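Local coordinates for protein geranylgeranyl pyrophosphate synthase (Geoglobus acetivorans, PDB 5JFQ) that builds geranylgeranyl diphosphate, with smaller amounts of farnesyl diphosphate, by adding isopentenyl diphosphate units to dimethylallyl diphosphate in a magnesium-dependent reaction, at residues 80-85 with 113-118; 151-156 with 172-177; 216-221 with 278-283; 242-247 with 252-257. One frame throughout, in Å; residues are numbered along the deposited sequence.

Contact 1 (80-85 with 113-118); sequences TLVHDD and DTLYAE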
# COMPACT_ATOMS: atom_id res chain seq x y z
N THR B 80 0.30 4.50 7.70
CA THR B 80 -1.00 4.34 8.36
C THR B 80 -1.53 5.69 8.82
O THR B 80 -2.70 6.01 8.58
CB THR B 80 -0.92 3.35 9.52
OG1 THR B 80 0.03 3.79 10.48
CG2 THR B 80 -0.55 1.97 9.03
N LEU B 81 -0.68 6.50 9.45
CA LEU B 81 -1.08 7.85 9.86
C LEU B 81 -1.81 8.58 8.74
O LEU B 81 -2.92 9.10 8.93
CB LEU B 81 0.13 8.67 10.31
CG LEU B 81 0.99 8.10 11.44
CD1 LEU B 81 1.97 9.16 11.85
CD2 LEU B 81 0.15 7.61 12.60
N VAL B 82 -1.19 8.59 7.56
CA VAL B 82 -1.73 9.36 6.44
C VAL B 82 -3.12 8.85 6.06
O VAL B 82 -4.08 9.63 5.97
CB VAL B 82 -0.76 9.30 5.25
CG1 VAL B 82 -1.36 9.97 4.05
CG2 VAL B 82 0.56 9.95 5.64
N HIS B 83 -3.26 7.54 5.88
CA HIS B 83 -4.58 7.01 5.52
C HIS B 83 -5.58 7.11 6.69
O HIS B 83 -6.78 7.30 6.46
CB HIS B 83 -4.43 5.59 5.02
CG HIS B 83 -3.88 5.51 3.63
ND1 HIS B 83 -3.91 4.36 2.87
CD2 HIS B 83 -3.29 6.45 2.86
CE1 HIS B 83 -3.38 4.60 1.69
NE2 HIS B 83 -2.99 5.87 1.66
N ASP B 84 -5.11 6.99 7.93
CA ASP B 84 -6.01 7.11 9.06
C ASP B 84 -6.61 8.50 9.12
O ASP B 84 -7.82 8.66 9.30
CB ASP B 84 -5.28 6.80 10.37
CG ASP B 84 -5.08 5.31 10.58
OD1 ASP B 84 -5.57 4.51 9.76
OD2 ASP B 84 -4.44 4.94 11.59
N ASP B 85 -5.76 9.53 8.95
CA ASP B 85 -6.23 10.90 9.00
C ASP B 85 -7.25 11.19 7.92
O ASP B 85 -8.15 12.02 8.11
CB ASP B 85 -5.06 11.87 8.89
CG ASP B 85 -4.15 11.81 10.10
OD1 ASP B 85 -4.58 11.25 11.13
OD2 ASP B 85 -3.02 12.33 10.03
N ASP B 113 0.27 5.60 -0.09
CA ASP B 113 0.57 4.52 -1.03
C ASP B 113 2.05 4.51 -1.40
O ASP B 113 2.62 3.44 -1.63
CB ASP B 113 -0.25 4.65 -2.30
CG ASP B 113 -1.69 4.24 -2.11
OD1 ASP B 113 -2.05 3.73 -1.04
OD2 ASP B 113 -2.47 4.42 -3.07
N THR B 114 2.67 5.69 -1.45
CA THR B 114 4.08 5.81 -1.77
C THR B 114 4.95 5.37 -0.61
O THR B 114 5.87 4.56 -0.77
CB THR B 114 4.42 7.25 -2.15
OG1 THR B 114 3.68 7.65 -3.31
CG2 THR B 114 5.92 7.37 -2.40
N LEU B 115 4.68 5.91 0.58
CA LEU B 115 5.34 5.41 1.78
C LEU B 115 5.20 3.89 1.88
O LEU B 115 6.16 3.18 2.20
CB LEU B 115 4.74 6.10 3.01
CG LEU B 115 5.12 7.59 3.15
CD1 LEU B 115 4.31 8.30 4.24
CD2 LEU B 115 6.63 7.76 3.39
N TYR B 116 4.00 3.38 1.58
CA TYR B 116 3.74 1.94 1.70
C TYR B 116 4.70 1.13 0.84
O TYR B 116 5.32 0.18 1.32
CB TYR B 116 2.29 1.67 1.28
CG TYR B 116 1.55 0.48 1.90
CD1 TYR B 116 2.20 -0.51 2.65
CD2 TYR B 116 0.18 0.36 1.69
CE1 TYR B 116 1.46 -1.59 3.19
CE2 TYR B 116 -0.56 -0.69 2.20
CZ TYR B 116 0.06 -1.65 2.95
OH TYR B 116 -0.76 -2.66 3.42
N ALA B 117 4.84 1.49 -0.44
CA ALA B 117 5.80 0.80 -1.29
C ALA B 117 7.23 1.08 -0.82
O ALA B 117 8.07 0.17 -0.78
CB ALA B 117 5.62 1.21 -2.75
N GLU B 118 7.51 2.33 -0.45
CA GLU B 118 8.87 2.68 -0.06
C GLU B 118 9.34 1.82 1.10
O GLU B 118 10.52 1.45 1.15
CB GLU B 118 8.96 4.17 0.27
CG GLU B 118 9.17 5.05 -0.96
CD GLU B 118 9.15 6.55 -0.65
OE1 GLU B 118 8.36 6.99 0.23
OE2 GLU B 118 9.92 7.30 -1.31
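H83 and D113, with V82 and L115 beside them, join helix 67-88 to helix 105-123 in a buried contact at the dimer interface. Side chains span the distance here, for the nearest CA atoms, of H83 and D113, are 8.7 Å apart. D113 OD1 comes in near the plane of the imidazole and meets its edge at CE1, 3.2 Å away. Carboxylate and ring planes are turned 72° apart, and no hydrogen bond forms between them within the subunit; D113 OD2 bonds instead to H83 ND1 of the second subunit. With CG anti to its carbonyl carbon (chi1 -75°), H83 leans its ring toward helix 105-123, where NE2 hydrogen-bonds to I109 O, while ND1 takes the reciprocal bond to D113 OD2 of the second subunit, so this pairing occurs twice across the dimer. Histidine suits this place because its two nitrogens can serve two partners, and acceptors at both would be expected to favour a protonated ring. H83 directly precedes the aspartate-rich DDxxD motif of prenyl synthases, whose D84 and D88 bind magnesium by similarity, so the dimer contact and the metal site share one helix. Replacing the imidazole by the methyl of an alanine would probably leave the I109 carbonyl and D113 of the second subunit without their partner. V82 CG2 meets L115 CD1 at 4.3 Å, a loose aliphatic contact next to the polar pair.

Contact 2 (151-156 with 172-177); sequences QFMDMS and VRKKTG
The backbones of Q151 and K175 come within 5.7 Å at their CA atoms, where helix 130-159 and helix 165-190 run antiparallel. The second helix is not regular here: V172 O accepts from T176 N at 3.1 Å and also, weakly, from G177 N five residues on, which marks a wider pi-type turn. Glycine fits at 177 because a beta carbon there would run into the carbonyl oxygen of R173. Between the helices, Q151 and K175 lie side by side and point the same way. The K175 chain leaves with CG anti to the backbone N (chi1 -175°) and then bends at chi2 (48°), which lays its methylenes along Q151: CD passes 3.4 Å from Q151 N, and CE lies 3.5 Å from Q151 CB. The Q151 amide oxygen OE1 lies 3.0 Å from K175 CE and makes no hydrogen bond to NZ, which forms a salt bridge with D84. Lysine thus offers both an apolar shaft for packing and a charge at its end; a leucine in its place would probably leave the D84 carboxylate without its positive mate. The M153 and K174 side chains cross at about a right angle, M153 SD 4.2 Å from both K174 CD and NZ, while K174 NZ pairs with E170. K175 and T176 bind dimethylallyl diphosphate by similarity. Helix 67-88 packs on Q151 through D84, M87 and D88, and helix 195-221 covers V172 and R173 with I206, I210 and Q213.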
# COMPACT_ATOMS: atom_id res chain seq x y z
N GLN B 151 -7.99 -1.32 11.62
CA GLN B 151 -8.62 -0.04 11.35
C GLN B 151 -10.06 -0.22 10.88
O GLN B 151 -10.95 0.56 11.25
CB GLN B 151 -7.81 0.75 10.32
CG GLN B 151 -8.45 2.07 9.85
CD GLN B 151 -8.59 3.11 10.97
OE1 GLN B 151 -8.13 2.92 12.09
NE2 GLN B 151 -9.24 4.24 10.65
N PHE B 152 -10.31 -1.24 10.07
CA PHE B 152 -11.68 -1.53 9.69
C PHE B 152 -12.51 -1.98 10.89
O PHE B 152 -13.70 -1.67 10.98
CB PHE B 152 -11.68 -2.58 8.59
CG PHE B 152 -13.03 -2.92 8.08
CD1 PHE B 152 -13.62 -2.17 7.09
CD2 PHE B 152 -13.71 -4.02 8.58
CE1 PHE B 152 -14.88 -2.49 6.61
CE2 PHE B 152 -14.96 -4.35 8.11
CZ PHE B 152 -15.54 -3.59 7.13
N MET B 153 -11.90 -2.71 11.82
CA MET B 153 -12.62 -3.10 13.03
C MET B 153 -12.93 -1.88 13.90
O MET B 153 -14.08 -1.67 14.30
CB MET B 153 -11.81 -4.13 13.80
CG MET B 153 -11.99 -5.54 13.27
SD MET B 153 -10.72 -6.69 13.82
CE MET B 153 -11.01 -6.70 15.58
N ASP B 154 -11.91 -1.06 14.18
CA ASP B 154 -12.08 0.13 15.00
C ASP B 154 -13.20 1.01 14.46
O ASP B 154 -14.04 1.50 15.22
CB ASP B 154 -10.77 0.92 15.04
CG ASP B 154 -10.71 1.88 16.18
OD1 ASP B 154 -11.36 1.60 17.21
OD2 ASP B 154 -10.00 2.90 16.06
N MET B 155 -13.22 1.23 13.15
CA MET B 155 -14.23 2.10 12.57
C MET B 155 -15.59 1.43 12.57
O MET B 155 -16.61 2.09 12.81
CB MET B 155 -13.83 2.50 11.16
CG MET B 155 -12.57 3.33 11.11
SD MET B 155 -12.33 4.00 9.46
CE MET B 155 -12.58 2.52 8.48
N SER B 156 -15.63 0.12 12.33
CA SER B 156 -16.89 -0.62 12.48
C SER B 156 -17.44 -0.48 13.90
O SER B 156 -18.66 -0.46 14.08
CB SER B 156 -16.68 -2.09 12.15
OG SER B 156 -16.07 -2.77 13.24
N VAL B 172 -7.27 -3.70 19.05
CA VAL B 172 -6.07 -2.97 19.42
C VAL B 172 -4.83 -3.79 19.10
O VAL B 172 -3.79 -3.24 18.69
CB VAL B 172 -6.11 -2.54 20.91
CG1 VAL B 172 -6.03 -3.73 21.82
CG2 VAL B 172 -4.94 -1.65 21.21
N ARG B 173 -4.92 -5.11 19.24
CA ARG B 173 -3.79 -5.98 18.92
C ARG B 173 -3.39 -5.81 17.46
O ARG B 173 -2.19 -5.70 17.15
CB ARG B 173 -4.16 -7.43 19.24
CG ARG B 173 -3.13 -8.45 18.83
CD ARG B 173 -3.78 -9.81 18.58
NE ARG B 173 -2.98 -10.56 17.63
CZ ARG B 173 -3.31 -10.75 16.36
NH1 ARG B 173 -4.44 -10.26 15.89
NH2 ARG B 173 -2.50 -11.44 15.56
N LYS B 174 -4.37 -5.77 16.56
CA LYS B 174 -4.10 -5.56 15.14
C LYS B 174 -3.76 -4.10 14.85
O LYS B 174 -2.80 -3.82 14.13
CB LYS B 174 -5.30 -5.99 14.31
CG LYS B 174 -5.63 -7.47 14.32
CD LYS B 174 -6.71 -7.72 13.27
CE LYS B 174 -7.07 -9.18 13.11
NZ LYS B 174 -7.88 -9.72 14.24
N LYS B 175 -4.54 -3.16 15.39
CA LYS B 175 -4.48 -1.79 14.90
C LYS B 175 -3.17 -1.11 15.28
O LYS B 175 -2.57 -0.41 14.46
CB LYS B 175 -5.68 -0.97 15.40
CG LYS B 175 -5.76 0.45 14.81
CD LYS B 175 -5.58 0.44 13.28
CE LYS B 175 -5.40 1.85 12.67
NZ LYS B 175 -4.12 2.53 13.01
N THR B 176 -2.72 -1.30 16.51
CA THR B 176 -1.46 -0.70 16.93
C THR B 176 -0.46 -1.69 17.54
O THR B 176 0.70 -1.32 17.71
CB THR B 176 -1.73 0.44 17.93
OG1 THR B 176 -2.45 -0.07 19.05
CG2 THR B 176 -2.56 1.56 17.27
N GLY B 177 -0.86 -2.93 17.80
CA GLY B 177 -0.01 -3.88 18.48
C GLY B 177 0.98 -4.63 17.59
O GLY B 177 2.19 -4.63 17.87

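Contact 3 (216-221 with 278-283); sequences DDLLDI and GAVDYA
V280 and A283, one turn apart at the start of helix 280-298, receive L218 and I221 from helix 195-221. The second segment begins at G278, the first residue to leave the preceding helix. Its positive phi (80°) would press any side chain against the carbonyl oxygen before it, which explains the glycine. A279 takes the N-cap position, and its carbonyl oxygen accepts the first-turn bond from A283 N at 3.1 Å. V280 then divides its two methyl groups between the two partners. CG1, anti to the backbone N (chi1 180°), lies 3.9 Å from L218 CD2, whereas CG2 lies 3.6 Å from I221 CD1, the valine and isoleucine side chains lying alongside but pointing opposite ways. A beta-branched valine is well fitted to this double task, for its two methyls diverge from one short stem. D281 turns away from the contact, as suits its charge, and Y282 sends its hydroxyl to a weak hydrogen bond with E165. A283 closes the segment: its lone methyl CB packs against the L218 isobutyl group, 3.5 Å from CD2 and 3.9 Å from CG, consistent with the nearest CA approach, 7.3 Å between L218 and A283, falling at this small residue. I243 of helix 242-249 and L274 and F275 of helix 264-276 wrap the same cluster. Every touching group here is aliphatic and buried, with no hydrogen bond across, so the helices are held together by dispersion and the exclusion of water, with specificity coming from the fit of methyl groups.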
# COMPACT_ATOMS: atom_id res chain seq x y z
N ASP B 216 -2.85 5.56 26.16
CA ASP B 216 -3.08 6.72 25.31
C ASP B 216 -4.54 7.16 25.37
O ASP B 216 -4.85 8.33 25.12
CB ASP B 216 -2.65 6.42 23.88
CG ASP B 216 -2.20 7.66 23.11
OD1 ASP B 216 -1.39 8.46 23.63
OD2 ASP B 216 -2.69 7.85 21.97
N ASP B 217 -5.44 6.22 25.68
CA ASP B 217 -6.83 6.58 25.89
C ASP B 217 -7.05 7.17 27.28
O ASP B 217 -7.95 8.01 27.46
CB ASP B 217 -7.72 5.34 25.70
CG ASP B 217 -7.49 4.68 24.36
OD1 ASP B 217 -7.07 5.39 23.42
OD2 ASP B 217 -7.73 3.45 24.25
N LEU B 218 -6.23 6.75 28.25
CA LEU B 218 -6.28 7.34 29.57
C LEU B 218 -5.81 8.79 29.55
O LEU B 218 -6.36 9.62 30.27
CB LEU B 218 -5.43 6.52 30.53
CG LEU B 218 -6.00 5.15 30.86
CD1 LEU B 218 -4.96 4.27 31.56
CD2 LEU B 218 -7.23 5.36 31.72
N LEU B 219 -4.81 9.11 28.72
CA LEU B 219 -4.26 10.46 28.67
C LEU B 219 -5.27 11.51 28.21
O LEU B 219 -5.00 12.71 28.35
CB LEU B 219 -3.03 10.51 27.76
CG LEU B 219 -1.69 9.94 28.25
CD1 LEU B 219 -0.60 10.10 27.19
CD2 LEU B 219 -1.24 10.59 29.57
N ASP B 220 -6.42 11.09 27.68
CA ASP B 220 -7.50 12.00 27.32
C ASP B 220 -8.42 12.30 28.51
O ASP B 220 -9.01 13.39 28.58
CB ASP B 220 -8.30 11.40 26.16
CG ASP B 220 -9.34 12.34 25.62
OD1 ASP B 220 -10.54 12.09 25.86
OD2 ASP B 220 -8.96 13.34 24.96
N ILE B 221 -8.53 11.35 29.43
CA ILE B 221 -9.14 11.59 30.74
C ILE B 221 -8.20 12.36 31.65
O ILE B 221 -8.64 13.10 32.54
CB ILE B 221 -9.54 10.22 31.33
CG1 ILE B 221 -10.91 9.78 30.84
CG2 ILE B 221 -9.47 10.21 32.84
CD1 ILE B 221 -11.38 8.51 31.50
N GLY B 278 -15.15 2.54 38.64
CA GLY B 278 -14.34 1.34 38.59
C GLY B 278 -14.08 1.04 37.13
O GLY B 278 -14.28 -0.09 36.67
N ALA B 279 -13.63 2.06 36.39
CA ALA B 279 -13.29 1.90 34.98
C ALA B 279 -11.98 2.56 34.60
O ALA B 279 -11.21 1.98 33.84
CB ALA B 279 -14.43 2.43 34.10
N VAL B 280 -11.69 3.77 35.10
CA VAL B 280 -10.37 4.35 34.86
C VAL B 280 -9.30 3.53 35.57
O VAL B 280 -8.20 3.33 35.05
CB VAL B 280 -10.33 5.83 35.29
CG1 VAL B 280 -8.95 6.41 35.04
CG2 VAL B 280 -11.36 6.63 34.53
N ASP B 281 -9.61 3.05 36.77
CA ASP B 281 -8.73 2.11 37.45
C ASP B 281 -8.51 0.87 36.59
O ASP B 281 -7.38 0.43 36.38
CB ASP B 281 -9.32 1.73 38.81
CG ASP B 281 -10.75 1.24 38.69
OD1 ASP B 281 -11.39 1.63 37.70
OD2 ASP B 281 -11.21 0.47 39.56
N TYR B 282 -9.61 0.29 36.09
CA TYR B 282 -9.52 -0.91 35.27
C TYR B 282 -8.54 -0.72 34.13
O TYR B 282 -7.71 -1.60 33.85
CB TYR B 282 -10.90 -1.30 34.75
CG TYR B 282 -10.98 -2.71 34.20
CD1 TYR B 282 -11.31 -3.77 35.02
CD2 TYR B 282 -10.71 -2.97 32.86
CE1 TYR B 282 -11.37 -5.08 34.53
CE2 TYR B 282 -10.78 -4.27 32.36
CZ TYR B 282 -11.11 -5.32 33.20
OH TYR B 282 -11.17 -6.62 32.73
N ALA B 283 -8.58 0.46 33.49
CA ALA B 283 -7.71 0.72 32.35
C ALA B 283 -6.24 0.77 32.77
O ALA B 283 -5.41 0.05 32.20
CB ALA B 283 -8.12 2.02 31.67

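Contact 4 (242-247 with 252-257); sequences LIVIKA and IELETF
The C-terminal end of helix 242-249 turns back on itself through A247 and I252 in a way consistent with a Schellman motif, and the chain after it folds along the helix before entering helix 264-276. The signature is a backbone bond spanning five residues, I252 N to A247 O, 2.9 Å long and nearly straight at the hydrogen (155°). A hydrophobic pair seals the same turn: A247 CB meets I252 CG1 at 3.8 Å. Alanine suits the helix side, since its single methyl lets the returning chain come close, while isoleucine supplies bulk on the loop side; C277 touches both. Two residues on, L254 again turns toward the helix, whereas the intervening E253 points away, as expected of an acidic residue between apolar ones. F257 ends the segment with its CG anti to the backbone N (chi1 -171°), a choice that brings the ring to V244. The two side chains cross at about a right angle, V244 CG1 approaching the ring obliquely at CE1, 4.1 Å away. Further ring contact comes from F248, edge-to-face with F257, and from I235 of helix 233-236. The F257 side chain lies about 6 Å from that of K239, which by similarity binds dimethylallyl diphosphate. V244 CG1 has a second neighbour as well, L254 CD2 at a loose 4.5 Å.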
# COMPACT_ATOMS: atom_id res chain seq x y z
N LEU B 242 -11.24 1.31 26.23
CA LEU B 242 -11.42 0.26 27.22
C LEU B 242 -12.17 0.76 28.45
O LEU B 242 -12.88 -0.02 29.10
CB LEU B 242 -10.06 -0.30 27.64
CG LEU B 242 -10.15 -1.51 28.56
CD1 LEU B 242 -11.10 -2.54 27.96
CD2 LEU B 242 -8.77 -2.11 28.81
N ILE B 243 -12.01 2.04 28.78
CA ILE B 243 -12.72 2.63 29.92
C ILE B 243 -14.22 2.60 29.69
O ILE B 243 -14.98 2.01 30.47
CB ILE B 243 -12.22 4.07 30.18
CG1 ILE B 243 -11.96 4.77 28.85
CG2 ILE B 243 -10.98 4.09 31.04
CD1 ILE B 243 -11.60 6.22 28.94
N VAL B 244 -14.67 3.22 28.60
CA VAL B 244 -16.10 3.27 28.30
C VAL B 244 -16.66 1.88 28.00
O VAL B 244 -17.88 1.71 28.01
CB VAL B 244 -16.40 4.22 27.11
CG1 VAL B 244 -15.88 5.62 27.40
CG2 VAL B 244 -15.82 3.68 25.83
N ILE B 245 -15.82 0.88 27.75
CA ILE B 245 -16.38 -0.45 27.55
C ILE B 245 -16.64 -1.12 28.88
O ILE B 245 -17.66 -1.80 29.06
CB ILE B 245 -15.48 -1.29 26.62
CG1 ILE B 245 -15.62 -0.78 25.20
CG2 ILE B 245 -15.89 -2.75 26.64
CD1 ILE B 245 -14.72 -1.45 24.23
N LYS B 246 -15.73 -0.92 29.84
CA LYS B 246 -15.98 -1.40 31.20
C LYS B 246 -17.20 -0.71 31.80
O LYS B 246 -18.14 -1.37 32.24
CB LYS B 246 -14.74 -1.16 32.08
N ALA B 247 -17.20 0.63 31.78
CA ALA B 247 -18.29 1.39 32.37
C ALA B 247 -19.63 1.03 31.72
O ALA B 247 -20.62 0.83 32.43
CB ALA B 247 -18.01 2.88 32.24
N ILE B 252 -23.14 2.25 32.90
CA ILE B 252 -22.97 3.64 33.32
C ILE B 252 -23.60 4.56 32.28
O ILE B 252 -23.09 4.70 31.17
CB ILE B 252 -21.49 3.99 33.53
CG1 ILE B 252 -20.92 3.14 34.66
CG2 ILE B 252 -21.34 5.47 33.82
CD1 ILE B 252 -21.33 3.57 36.05
N GLU B 253 -24.72 5.19 32.65
CA GLU B 253 -25.37 6.17 31.79
C GLU B 253 -24.42 7.34 31.54
O GLU B 253 -24.02 8.05 32.47
CB GLU B 253 -26.66 6.66 32.44
N LEU B 254 -24.06 7.55 30.27
CA LEU B 254 -23.04 8.51 29.90
C LEU B 254 -23.68 9.59 29.03
O LEU B 254 -24.04 9.34 27.88
CB LEU B 254 -21.90 7.84 29.16
CG LEU B 254 -20.65 8.70 29.28
CD1 LEU B 254 -20.37 8.98 30.75
CD2 LEU B 254 -19.48 8.00 28.61
N GLU B 255 -23.76 10.80 29.59
CA GLU B 255 -24.61 11.84 29.03
C GLU B 255 -24.04 12.47 27.76
O GLU B 255 -24.81 12.93 26.91
CB GLU B 255 -24.84 12.94 30.09
N THR B 256 -22.73 12.50 27.59
CA THR B 256 -22.15 13.30 26.52
C THR B 256 -21.36 12.45 25.53
O THR B 256 -20.57 12.98 24.75
CB THR B 256 -21.30 14.42 27.11
OG1 THR B 256 -21.14 15.47 26.16
CG2 THR B 256 -19.92 13.90 27.58
N PHE B 257 -21.60 11.13 25.51
CA PHE B 257 -20.79 10.25 24.69
C PHE B 257 -20.98 10.49 23.20
O PHE B 257 -20.02 10.35 22.42
CB PHE B 257 -21.10 8.80 25.03
CG PHE B 257 -20.17 7.82 24.40
CD1 PHE B 257 -18.81 7.88 24.67
CD2 PHE B 257 -20.63 6.84 23.54
CE1 PHE B 257 -17.93 6.99 24.08
CE2 PHE B 257 -19.76 5.94 22.95
CZ PHE B 257 -18.40 6.01 23.22

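In the fold
In this largely helical prenyl synthase, contacts 1 and 2 adjoin at what is probably the active site, their centres 16 Å apart and joined by the D84-K175 salt bridge, and both touch the second subunit. Contacts 3 and 4 form another pair, 11 Å between centres, tied by I243 of helix 242-249 packing on I221, V280 and A283; no other chain touches them. Contact 4 is nested in the loop that contact 3 closes, after contacts 1 and 2 in series. Helices 165-190 and 195-221, consecutive in the chain, connect contact 2 to contact 3, 18 Å away. Predicted substrate and metal sites thus adjoin the dimer interface, while contacts 3 and 4 pack apolar helices away from the partner subunit.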